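AgaA (Rhizobium radiobacter, PDB 6HLX) binds the opine agropinic acid as the periplasmic substrate-binding protein of an ABC transporter, delivering it for import into the bacterium. Local coordinates at residues Ser268-Thr273 with Val447-Arg452; Ile340-Glu345 with Tyr372-Met377; Ile285-Gly290 with Asp387-Tyr392. One frame throughout, in Å; residues are numbered along the deposited sequence. Where two conformers were deposited one is given.

Contact 1 of 3, residues Ser268-Thr273 with Val447-Arg452; sequences SAIINT and VYFMWR. With G9Z (agropinic acid), chain E.
The Phe449 ring meets Ile270 obliquely, CD1 of Ile270 standing 3.7 Å from CD2 of Phe449, and the two side chains cross at about a right angle. The Arg452 guanidinium receives the agropinic acid carboxylate at its edge: NH2 donates to O of the ligand at 2.7 Å and 167°, while NH1 reaches OXT at 2.9 Å and a more bent 145°. The two hydrogen bonds, one to each oxygen, hold the carboxylate against turning, and Gln454 OE1 accepts a further bond from NH2. The Met450 thioether lies against both isoleucines of the helix. With CG set between the backbone N and the carbonyl carbon (chi1 62°) and a bend at chi3, SD in the conformer described lies 3.5 Å from Ile270 CG2 and 3.6 Å from Ile271 CG1. Helix 267-274 packs here on strand 446-451 of the six-stranded mixed sheet in a lobe of this periplasmic binding protein. Phe449 and Met450 form a classic beta bulge opposite Met241, which allows both consecutive side chains to point toward the helix. Thr338 and Ala341 of helix 333-347 also touch Ile270.

Contact 2 of 3, residues Ile340-Glu345 with Tyr372-Met377; sequences IAIQSE and YDFTVM. With EDO (1,2-ethanediol), chain B.
Ile342 reaches from helix 333-347 to two side chains of strand 374-379, using a different branch for each. Its CD1 lies 4.3 Å from CG2 of Val376, and its CG2 lies 4.5 Å from CE2 of Phe374, approaching that ring obliquely. The helix residue therefore spans two alternate positions of the strand, Phe374 and Val376, whose side chains leave the same side of the sheet; Thr375 between them leaves the other. Both distances are long for apolar packing, and the pair of segments buries just 89 Å².

Neighbours complete this layer. Leu326 of strand 322-327 also touches Ile342, while Leu346 and Phe252 meet the Phe374 ring. Val376 also touches agropinic acid, so the packing borders the pocket directly. Backbone bonds from Phe374 and Val376 to Leu327 hold the strand in the mixed sheet of the lobe, where helix 333-347 lies against one face in the alpha/beta manner of periplasmic binding proteins.

On the far side of the strand the character changes. Thr375 CG2 sits 3.5 Å above one face of the Tyr372 ring, displaced toward its rim, and Thr375 OG1 is bonded to both Leu327 O and Arg363 NH1. Arg363 in turn binds agropinic acid through NH2, which makes Thr375 a second-shell residue of the pocket to which Met377 belongs. Just before the strand, Asp373 OD1 accepts a hydrogen bond of 2.7 Å from O2 of an ethanediol, probably a crystallisation additive. Glu345, a zinc ligand of this protein although no zinc is bound to it in this chain, forms a salt bridge with Lys348.

Across the interface itself the chemistry is wholly apolar, so Ile342, Phe374 and Val376 are held by burial, while polar bonds run from neighbouring residues, among them Gln343 NE2 to Val353 O.

Contact 3 of 3, residues Ile285-Gly290 with Asp387-Tyr392; sequences IAIPKG and DWLSNY. With EDO (1,2-ethanediol), chain C.
Ala286 and Ile287 of an irregular stretch bend against helix 388-393, the nearest CA atoms being those of Ile287 and Leu389 at 9.1 Å. Ala286 is the centre of an inverse gamma turn, closed by a weak bond from Ile287 N to Ile285 O. In this solute-binding protein of family 5, the contact joins the loop following strand 280-281 to the short helix that comes after strand 374-379.

The tight turn presents the carbonyl of Ala286 to the indole of Trp388, with O 3.4 Å from CZ2 in an oblique approach. That oxygen is buried and finds no hydrogen-bond partner in the model; aromatic C-H groups of Trp388, and of Trp451, lie close to it and may offset this in part. Ile287 CG1 meets the same CZ2 at 4.1 Å, and its CD1 lies 4.5 Å from CD1 of Leu389. The indole reaches the loop because CG of Trp388 stands between its own backbone N and carbonyl carbon (chi1 70°).

Within the helix, Leu389 CD2 lies 3.5 Å above one face of the indole, toward the rim, while Tyr392 CE1 is at its edge. Phe471 adds an edge-to-face ring to Trp388, and Val437 and Phe436 of helix 426-443 extend the apolar packing from Ile287 and Leu389. Asp387 OD1 forms a salt bridge with Arg421 and accepts from Ser390 OG at 2.7 Å, on the syn side and 26° out of the carboxylate plane. At the outer end of the loop, Lys289 N donates to O2 of an ethanediol at 2.9 Å with a nearly straight N-H...O angle of 174°.

Overall arrangement
All three contacts are buried, but they differ in what they join. Contacts 1 and 2 lay helices 267-274 and 333-347 on strands of the same mixed sheet, 446-451 and 374-379, and they merge where Phe449 CE2 meets Ile342 CD1 at 4.0 Å. Contact 3 pairs a loop with a helix and adds a buried carbonyl to its apolar packing, while the packing of the other two is apolar throughout. Tyr448 and Trp451 pack on Ala286, linking contact 1 to contact 3; Met377 touches Tyr392, linking contact 2 to contact 3. Contact 1 carries Arg452, which binds the ligand's carboxylate, and in contact 2 Val376 itself touches the ligand; contact 3 lies away from the agropinic acid and zinc sites.

Contact 1 of 3, residues Ser268-Thr273 with Val447-Arg452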
loop_
_atom_site.group_PDB
_atom_site.type_symbol
_atom_site.label_atom_id
_atom_site.label_comp_id
_atom_site.label_asym_id
_atom_site.label_seq_id
_atom_site.Cartn_x
_atom_site.Cartn_y
_atom_site.Cartn_z
ATOM N N SER A 268 -22.658 7.815 3.576
ATOM C CA SER A 268 -23.368 7.620 2.307
ATOM C C SER A 268 -23.070 8.752 1.336
ATOM O O SER A 268 -23.124 8.525 0.141
ATOM C CB SER A 268 -24.873 7.503 2.529
ATOM O OG SER A 268 -25.148 6.368 3.331
ATOM N N ALA A 269 -22.762 9.978 1.836
ATOM C CA ALA A 269 -22.424 11.105 0.954
ATOM C C ALA A 269 -21.147 10.771 0.193
ATOM O O ALA A 269 -21.076 11.022 -1.004
ATOM C CB ALA A 269 -22.244 12.392 1.753
ATOM N N ILE A 270 -20.164 10.143 0.863
ATOM C CA ILE A 270 -18.925 9.739 0.181
ATOM C C ILE A 270 -19.204 8.609 -0.825
ATOM O O ILE A 270 -18.823 8.722 -1.988
ATOM C CB ILE A 270 -17.795 9.372 1.182
ATOM C CG1 ILE A 270 -17.374 10.619 2.006
ATOM C CG2 ILE A 270 -16.587 8.768 0.415
ATOM C CD1 ILE A 270 -16.488 10.309 3.181
ATOM N N ILE A 271 -19.874 7.533 -0.377
ATOM C CA ILE A 271 -20.182 6.370 -1.231
ATOM C C ILE A 271 -20.954 6.789 -2.492
ATOM O O ILE A 271 -20.576 6.388 -3.595
ATOM C CB ILE A 271 -20.918 5.261 -0.419
ATOM C CG1 ILE A 271 -19.999 4.692 0.692
ATOM C CG2 ILE A 271 -21.462 4.141 -1.337
ATOM C CD1 ILE A 271 -20.723 3.929 1.806
ATOM N N ASN A 272 -22.024 7.590 -2.322
ATOM C CA ASN A 272 -22.891 7.996 -3.429
ATOM C C ASN A 272 -22.293 9.040 -4.360
ATOM O O ASN A 272 -22.588 8.995 -5.553
ATOM C CB ASN A 272 -24.279 8.457 -2.917
ATOM C CG ASN A 272 -25.039 7.334 -2.244
ATOM O OD1 ASN A 272 -24.840 6.155 -2.552
ATOM N ND2 ASN A 272 -25.920 7.658 -1.300
ATOM N N THR A 273 -21.497 9.993 -3.840
ATOM C CA THR A 273 -20.957 11.063 -4.694
ATOM C C THR A 273 -19.547 10.799 -5.224
ATOM O O THR A 273 -19.160 11.453 -6.182
ATOM C CB THR A 273 -21.018 12.448 -4.011
ATOM O OG1 THR A 273 -20.035 12.515 -2.978
ATOM C CG2 THR A 273 -22.419 12.811 -3.476
ATOM N N VAL A 447 -9.238 8.040 11.197
ATOM C CA VAL A 447 -10.697 8.009 11.068
ATOM C C VAL A 447 -10.997 7.274 9.765
ATOM O O VAL A 447 -10.305 7.492 8.751
ATOM C CB VAL A 447 -11.305 9.431 11.140
ATOM C CG1 VAL A 447 -12.703 9.462 10.534
ATOM C CG2 VAL A 447 -11.330 9.935 12.590
ATOM N N TYR A 448 -12.016 6.375 9.786
ATOM C CA TYR A 448 -12.332 5.563 8.605
ATOM C C TYR A 448 -13.783 5.771 8.207
ATOM O O TYR A 448 -14.656 5.841 9.080
ATOM C CB TYR A 448 -12.103 4.071 8.915
ATOM C CG TYR A 448 -10.740 3.766 9.488
ATOM C CD1 TYR A 448 -10.523 3.770 10.865
ATOM C CD2 TYR A 448 -9.677 3.403 8.658
ATOM C CE1 TYR A 448 -9.265 3.489 11.401
ATOM C CE2 TYR A 448 -8.422 3.098 9.185
ATOM C CZ TYR A 448 -8.231 3.120 10.561
ATOM O OH TYR A 448 -7.010 2.809 11.099
ATOM N N PHE A 449 -14.042 5.812 6.886
ATOM C CA PHE A 449 -15.395 6.074 6.411
ATOM C C PHE A 449 -16.042 4.963 5.639
ATOM O O PHE A 449 -17.253 4.791 5.777
ATOM C CB PHE A 449 -15.414 7.349 5.548
ATOM C CG PHE A 449 -15.072 8.601 6.331
ATOM C CD1 PHE A 449 -15.681 8.866 7.554
ATOM C CD2 PHE A 449 -14.124 9.502 5.849
ATOM C CE1 PHE A 449 -15.359 10.030 8.280
ATOM C CE2 PHE A 449 -13.808 10.661 6.572
ATOM C CZ PHE A 449 -14.420 10.908 7.780
ATOM N N MET A 450 -15.277 4.235 4.798
ATOM C CA MET A 450 -15.897 3.208 3.966
ATOM C C MET A 450 -14.907 2.204 3.415
ATOM O O MET A 450 -13.715 2.520 3.301
ATOM C CB MET A 450 -16.614 3.879 2.768
ATOM C CG MET A 450 -15.665 4.642 1.854
ATOM S SD MET A 450 -16.414 5.232 0.342
ATOM C CE MET A 450 -16.493 3.684 -0.612
ATOM N N TRP A 451 -15.412 1.021 3.038
ATOM C CA TRP A 451 -14.635 -0.011 2.340
ATOM C C TRP A 451 -14.961 0.269 0.872
ATOM O O TRP A 451 -16.144 0.491 0.526
ATOM C CB TRP A 451 -15.154 -1.420 2.646
ATOM C CG TRP A 451 -14.900 -1.869 4.043
ATOM C CD1 TRP A 451 -15.829 -2.046 5.025
ATOM C CD2 TRP A 451 -13.626 -2.195 4.623
ATOM N NE1 TRP A 451 -15.217 -2.493 6.178
ATOM C CE2 TRP A 451 -13.868 -2.611 5.953
ATOM C CE3 TRP A 451 -12.310 -2.242 4.125
ATOM C CZ2 TRP A 451 -12.839 -3.002 6.813
ATOM C CZ3 TRP A 451 -11.287 -2.668 4.970
ATOM C CH2 TRP A 451 -11.557 -3.032 6.301
ATOM N N ARG A 452 -13.958 0.261 0.004
ATOM C CA ARG A 452 -14.237 0.525 -1.417
ATOM C C ARG A 452 -13.922 -0.689 -2.291
ATOM O O ARG A 452 -13.116 -1.543 -1.904
ATOM C CB ARG A 452 -13.435 1.746 -1.923
ATOM C CG ARG A 452 -11.928 1.496 -2.024
ATOM C CD ARG A 452 -11.168 2.709 -2.552
ATOM N NE ARG A 452 -9.954 2.309 -3.269
ATOM C CZ ARG A 452 -8.773 2.909 -3.146
ATOM N NH1 ARG A 452 -8.622 3.934 -2.311
ATOM N NH2 ARG A 452 -7.741 2.509 -3.874
HETATM O OAM G9Z E . -1.237 4.983 -5.151
HETATM C CAB G9Z E . -2.373 5.439 -4.959
HETATM C CAC G9Z E . -3.045 6.236 -5.907
HETATM C CB G9Z E . -4.433 6.574 -5.280
HETATM C CA G9Z E . -4.362 6.047 -3.856
HETATM C C G9Z E . -5.489 5.217 -3.557
HETATM O O G9Z E . -5.448 3.998 -3.879
HETATM N N G9Z E . -3.040 5.342 -3.794
HETATM C CAG G9Z E . -2.569 4.524 -2.611
HETATM C CAH G9Z E . -2.012 5.440 -1.520
HETATM O OAP G9Z E . -3.097 6.249 -1.067
HETATM C CAI G9Z E . -1.418 4.663 -0.341
HETATM O OAQ G9Z E . -0.634 3.556 -0.853
HETATM C CAJ G9Z E . -0.456 5.555 0.514
HETATM O OAR G9Z E . 0.079 4.779 1.601
HETATM C CAK G9Z E . -1.039 6.888 1.041
HETATM O OAT G9Z E . 0.029 7.711 1.551
HETATM C CAL G9Z E . -2.146 6.681 2.086
HETATM O OAS G9Z E . -2.737 7.952 2.435
HETATM O OXT G9Z E . -6.490 5.757 -3.012
#

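Contact 2 of 3, residues Ile340-Glu345 with Tyr372-Met377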
loop_
_atom_site.group_PDB
_atom_site.type_symbol
_atom_site.label_atom_id
_atom_site.label_comp_id
_atom_site.label_asym_id
_atom_site.label_seq_id
_atom_site.Cartn_x
_atom_site.Cartn_y
_atom_site.Cartn_z
ATOM N N ILE A 340 -14.232 16.729 -1.605
ATOM C CA ILE A 340 -15.352 17.670 -1.760
ATOM C C ILE A 340 -16.470 17.338 -0.754
ATOM O O ILE A 340 -16.975 18.241 -0.076
ATOM C CB ILE A 340 -15.864 17.691 -3.225
ATOM C CG1 ILE A 340 -14.826 18.384 -4.145
ATOM C CG2 ILE A 340 -17.260 18.350 -3.335
ATOM C CD1 ILE A 340 -15.053 18.166 -5.671
ATOM N N ALA A 341 -16.803 16.044 -0.618
ATOM C CA ALA A 341 -17.834 15.608 0.337
ATOM C C ALA A 341 -17.420 15.944 1.774
ATOM O O ALA A 341 -18.235 16.488 2.527
ATOM C CB ALA A 341 -18.092 14.115 0.188
ATOM N N ILE A 342 -16.140 15.692 2.134
ATOM C CA ILE A 342 -15.637 16.008 3.482
ATOM C C ILE A 342 -15.745 17.515 3.759
ATOM O O ILE A 342 -16.200 17.915 4.832
ATOM C CB ILE A 342 -14.201 15.442 3.694
ATOM C CG1 ILE A 342 -14.263 13.893 3.734
ATOM C CG2 ILE A 342 -13.538 16.016 4.990
ATOM C CD1 ILE A 342 -12.925 13.184 3.627
ATOM N N GLN A 343 -15.373 18.341 2.762
ATOM C CA GLN A 343 -15.429 19.796 2.859
ATOM C C GLN A 343 -16.855 20.261 3.155
ATOM O O GLN A 343 -17.045 21.079 4.052
ATOM C CB GLN A 343 -14.927 20.419 1.546
ATOM C CG GLN A 343 -14.994 21.944 1.516
ATOM C CD GLN A 343 -14.649 22.458 0.151
ATOM O OE1 GLN A 343 -15.224 22.037 -0.865
ATOM N NE2 GLN A 343 -13.706 23.380 0.099
ATOM N N SER A 344 -17.850 19.753 2.402
ATOM C CA SER A 344 -19.240 20.172 2.611
ATOM C C SER A 344 -19.809 19.647 3.928
ATOM O O SER A 344 -20.514 20.384 4.619
ATOM C CB SER A 344 -20.121 19.818 1.418
ATOM O OG SER A 344 -20.018 18.445 1.098
ATOM N N GLU A 345 -19.440 18.408 4.314
ATOM C CA GLU A 345 -19.892 17.833 5.591
ATOM C C GLU A 345 -19.354 18.603 6.794
ATOM O O GLU A 345 -20.102 18.860 7.736
ATOM C CB GLU A 345 -19.500 16.349 5.709
ATOM C CG GLU A 345 -20.248 15.416 4.767
ATOM C CD GLU A 345 -21.735 15.362 5.035
ATOM O OE1 GLU A 345 -22.498 16.033 4.303
ATOM O OE2 GLU A 345 -22.134 14.684 6.007
ATOM N N TYR A 372 1.150 18.801 5.450
ATOM C CA TYR A 372 -0.303 18.906 5.361
ATOM C C TYR A 372 -0.894 19.026 6.760
ATOM O O TYR A 372 -0.195 18.716 7.723
ATOM C CB TYR A 372 -0.881 17.662 4.635
ATOM C CG TYR A 372 -0.668 16.318 5.311
ATOM C CD1 TYR A 372 -1.571 15.843 6.261
ATOM C CD2 TYR A 372 0.362 15.462 4.910
ATOM C CE1 TYR A 372 -1.441 14.571 6.818
ATOM C CE2 TYR A 372 0.528 14.201 5.495
ATOM C CZ TYR A 372 -0.385 13.755 6.441
ATOM O OH TYR A 372 -0.294 12.484 6.967
ATOM N N ASP A 373 -2.186 19.429 6.862
ATOM C CA ASP A 373 -2.950 19.517 8.128
ATOM C C ASP A 373 -3.653 18.145 8.290
ATOM O O ASP A 373 -3.524 17.490 9.320
ATOM C CB ASP A 373 -3.990 20.646 8.048
ATOM C CG ASP A 373 -3.409 22.048 7.893
ATOM O OD1 ASP A 373 -2.231 22.241 8.241
ATOM O OD2 ASP A 373 -4.136 22.943 7.399
ATOM N N PHE A 374 -4.361 17.709 7.238
ATOM C CA PHE A 374 -4.946 16.362 7.148
ATOM C C PHE A 374 -5.061 15.951 5.712
ATOM O O PHE A 374 -4.965 16.799 4.825
ATOM C CB PHE A 374 -6.251 16.162 7.948
ATOM C CG PHE A 374 -7.546 16.831 7.543
ATOM C CD1 PHE A 374 -7.552 18.131 7.025
ATOM C CD2 PHE A 374 -8.774 16.234 7.839
ATOM C CE1 PHE A 374 -8.759 18.793 6.766
ATOM C CE2 PHE A 374 -9.982 16.897 7.579
ATOM C CZ PHE A 374 -9.962 18.173 7.044
ATOM N N THR A 375 -5.133 14.634 5.461
ATOM C CA THR A 375 -5.153 14.130 4.076
ATOM C C THR A 375 -6.131 13.003 3.912
ATOM O O THR A 375 -6.349 12.240 4.861
ATOM C CB THR A 375 -3.731 13.731 3.591
ATOM O OG1 THR A 375 -3.759 13.377 2.194
ATOM C CG2 THR A 375 -3.121 12.531 4.374
ATOM N N VAL A 376 -6.774 12.953 2.735
ATOM C CA VAL A 376 -7.649 11.835 2.374
ATOM C C VAL A 376 -6.742 10.583 2.314
ATOM O O VAL A 376 -5.685 10.582 1.664
ATOM C CB VAL A 376 -8.373 12.085 1.032
ATOM C CG1 VAL A 376 -9.068 10.822 0.523
ATOM C CG2 VAL A 376 -9.377 13.235 1.182
ATOM N N MET A 377 -7.181 9.515 2.981
ATOM C CA MET A 377 -6.435 8.261 3.050
ATOM C C MET A 377 -7.217 7.230 2.246
ATOM O O MET A 377 -8.361 6.952 2.578
ATOM C CB MET A 377 -6.349 7.818 4.550
ATOM C CG MET A 377 -5.817 6.389 4.759
ATOM S SD MET A 377 -5.657 5.951 6.512
ATOM C CE MET A 377 -7.436 5.938 7.060
HETATM C C1 EDO B . 1.697 21.820 11.240
HETATM O O1 EDO B . 1.011 22.937 11.770
HETATM C C2 EDO B . 0.665 20.841 10.630
HETATM O O2 EDO B . 0.034 21.421 9.500
#

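Contact 3 of 3, residues Ile285-Gly290 with Asp387-Tyr392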
loop_
_atom_site.group_PDB
_atom_site.type_symbol
_atom_site.label_atom_id
_atom_site.label_comp_id
_atom_site.label_asym_id
_atom_site.label_seq_id
_atom_site.Cartn_x
_atom_site.Cartn_y
_atom_site.Cartn_z
ATOM N N ILE A 285 -13.032 0.972 13.555
ATOM C CA ILE A 285 -11.701 0.785 12.977
ATOM C C ILE A 285 -11.871 -0.115 11.752
ATOM O O ILE A 285 -12.684 -1.046 11.762
ATOM C CB ILE A 285 -10.691 0.175 14.003
ATOM C CG1 ILE A 285 -10.700 0.926 15.373
ATOM C CG2 ILE A 285 -9.265 0.135 13.413
ATOM C CD1 ILE A 285 -10.321 2.442 15.306
ATOM N N ALA A 286 -11.135 0.178 10.686
ATOM C CA ALA A 286 -11.235 -0.616 9.459
ATOM C C ALA A 286 -10.464 -1.942 9.549
ATOM O O ALA A 286 -9.439 -2.120 8.884
ATOM C CB ALA A 286 -10.790 0.187 8.247
ATOM N N ILE A 287 -10.981 -2.876 10.357
ATOM C CA ILE A 287 -10.366 -4.197 10.476
ATOM C C ILE A 287 -11.235 -5.172 9.675
ATOM O O ILE A 287 -12.415 -5.326 9.976
ATOM C CB ILE A 287 -10.149 -4.615 11.956
ATOM C CG1 ILE A 287 -9.145 -3.644 12.635
ATOM C CG2 ILE A 287 -9.616 -6.076 12.015
ATOM C CD1 ILE A 287 -8.989 -3.814 14.064
ATOM N N PRO A 288 -10.699 -5.842 8.632
ATOM C CA PRO A 288 -11.558 -6.772 7.882
ATOM C C PRO A 288 -11.932 -7.985 8.716
ATOM O O PRO A 288 -11.204 -8.372 9.636
ATOM C CB PRO A 288 -10.685 -7.222 6.697
ATOM C CG PRO A 288 -9.523 -6.245 6.661
ATOM C CD PRO A 288 -9.327 -5.797 8.087
ATOM N N LYS A 289 -13.054 -8.619 8.346
ATOM C CA LYS A 289 -13.485 -9.892 8.917
ATOM C C LYS A 289 -12.319 -10.872 8.755
ATOM O O LYS A 289 -11.671 -10.873 7.706
ATOM C CB LYS A 289 -14.715 -10.432 8.163
ATOM C CG LYS A 289 -15.521 -11.420 9.004
ATOM C CD LYS A 289 -16.715 -11.986 8.240
ATOM C CE LYS A 289 -17.539 -12.952 9.069
ATOM N NZ LYS A 289 -16.838 -14.245 9.304
ATOM N N GLY A 290 -12.020 -11.636 9.802
ATOM C CA GLY A 290 -10.937 -12.615 9.761
ATOM C C GLY A 290 -9.642 -12.121 10.376
ATOM O O GLY A 290 -8.742 -12.920 10.606
ATOM N N ASP A 387 -0.427 -7.288 12.636
ATOM C CA ASP A 387 0.552 -6.218 12.868
ATOM C C ASP A 387 0.574 -5.153 11.759
ATOM O O ASP A 387 1.327 -4.178 11.866
ATOM C CB ASP A 387 1.965 -6.754 13.156
ATOM C CG ASP A 387 2.896 -5.678 13.699
ATOM O OD1 ASP A 387 2.516 -5.006 14.687
ATOM O OD2 ASP A 387 3.964 -5.459 13.088
ATOM N N TRP A 388 -0.288 -5.288 10.723
ATOM C CA TRP A 388 -0.423 -4.201 9.734
ATOM C C TRP A 388 -0.775 -2.907 10.501
ATOM O O TRP A 388 -0.435 -1.807 10.075
ATOM C CB TRP A 388 -1.534 -4.507 8.706
ATOM C CG TRP A 388 -2.954 -4.475 9.226
ATOM C CD1 TRP A 388 -3.690 -5.539 9.668
ATOM C CD2 TRP A 388 -3.851 -3.341 9.217
ATOM N NE1 TRP A 388 -4.974 -5.135 9.980
ATOM C CE2 TRP A 388 -5.107 -3.795 9.686
ATOM C CE3 TRP A 388 -3.713 -1.980 8.851
ATOM C CZ2 TRP A 388 -6.234 -2.945 9.769
ATOM C CZ3 TRP A 388 -4.822 -1.135 8.955
ATOM C CH2 TRP A 388 -6.054 -1.611 9.436
ATOM N N LEU A 389 -1.440 -3.052 11.664
ATOM C CA LEU A 389 -1.825 -1.921 12.511
ATOM C C LEU A 389 -0.646 -1.064 12.967
ATOM O O LEU A 389 -0.823 0.145 13.159
ATOM C CB LEU A 389 -2.630 -2.428 13.722
ATOM C CG LEU A 389 -4.000 -3.039 13.364
ATOM C CD1 LEU A 389 -4.547 -3.920 14.527
ATOM C CD2 LEU A 389 -5.005 -1.924 12.964
ATOM N N SER A 390 0.549 -1.678 13.200
ATOM C CA SER A 390 1.694 -0.884 13.695
ATOM C C SER A 390 2.078 0.205 12.702
ATOM O O SER A 390 2.423 1.314 13.099
ATOM C CB SER A 390 2.911 -1.762 13.945
ATOM O OG SER A 390 2.802 -2.398 15.203
ATOM N N ASN A 391 2.001 -0.121 11.406
ATOM C CA ASN A 391 2.340 0.815 10.348
ATOM C C ASN A 391 1.448 2.079 10.407
ATOM O O ASN A 391 1.920 3.178 10.121
ATOM C CB ASN A 391 2.252 0.112 9.001
ATOM C CG ASN A 391 2.567 0.989 7.818
ATOM O OD1 ASN A 391 3.581 1.739 7.781
ATOM N ND2 ASN A 391 1.696 0.926 6.838
ATOM N N TYR A 392 0.180 1.911 10.850
ATOM C CA TYR A 392 -0.791 2.997 11.002
ATOM C C TYR A 392 -0.725 3.713 12.352
ATOM O O TYR A 392 -0.941 4.921 12.408
ATOM C CB TYR A 392 -2.225 2.425 10.815
ATOM C CG TYR A 392 -2.557 2.212 9.358
ATOM C CD1 TYR A 392 -2.035 1.125 8.650
ATOM C CD2 TYR A 392 -3.378 3.102 8.679
ATOM C CE1 TYR A 392 -2.272 0.974 7.284
ATOM C CE2 TYR A 392 -3.637 2.949 7.314
ATOM C CZ TYR A 392 -3.088 1.878 6.626
ATOM O OH TYR A 392 -3.295 1.784 5.273
HETATM C C1 EDO C . -13.699 -5.952 4.597
HETATM O O1 EDO C . -13.233 -6.045 3.266
HETATM C C2 EDO C . -14.085 -7.362 5.087
HETATM O O2 EDO C . -14.616 -7.256 6.386
#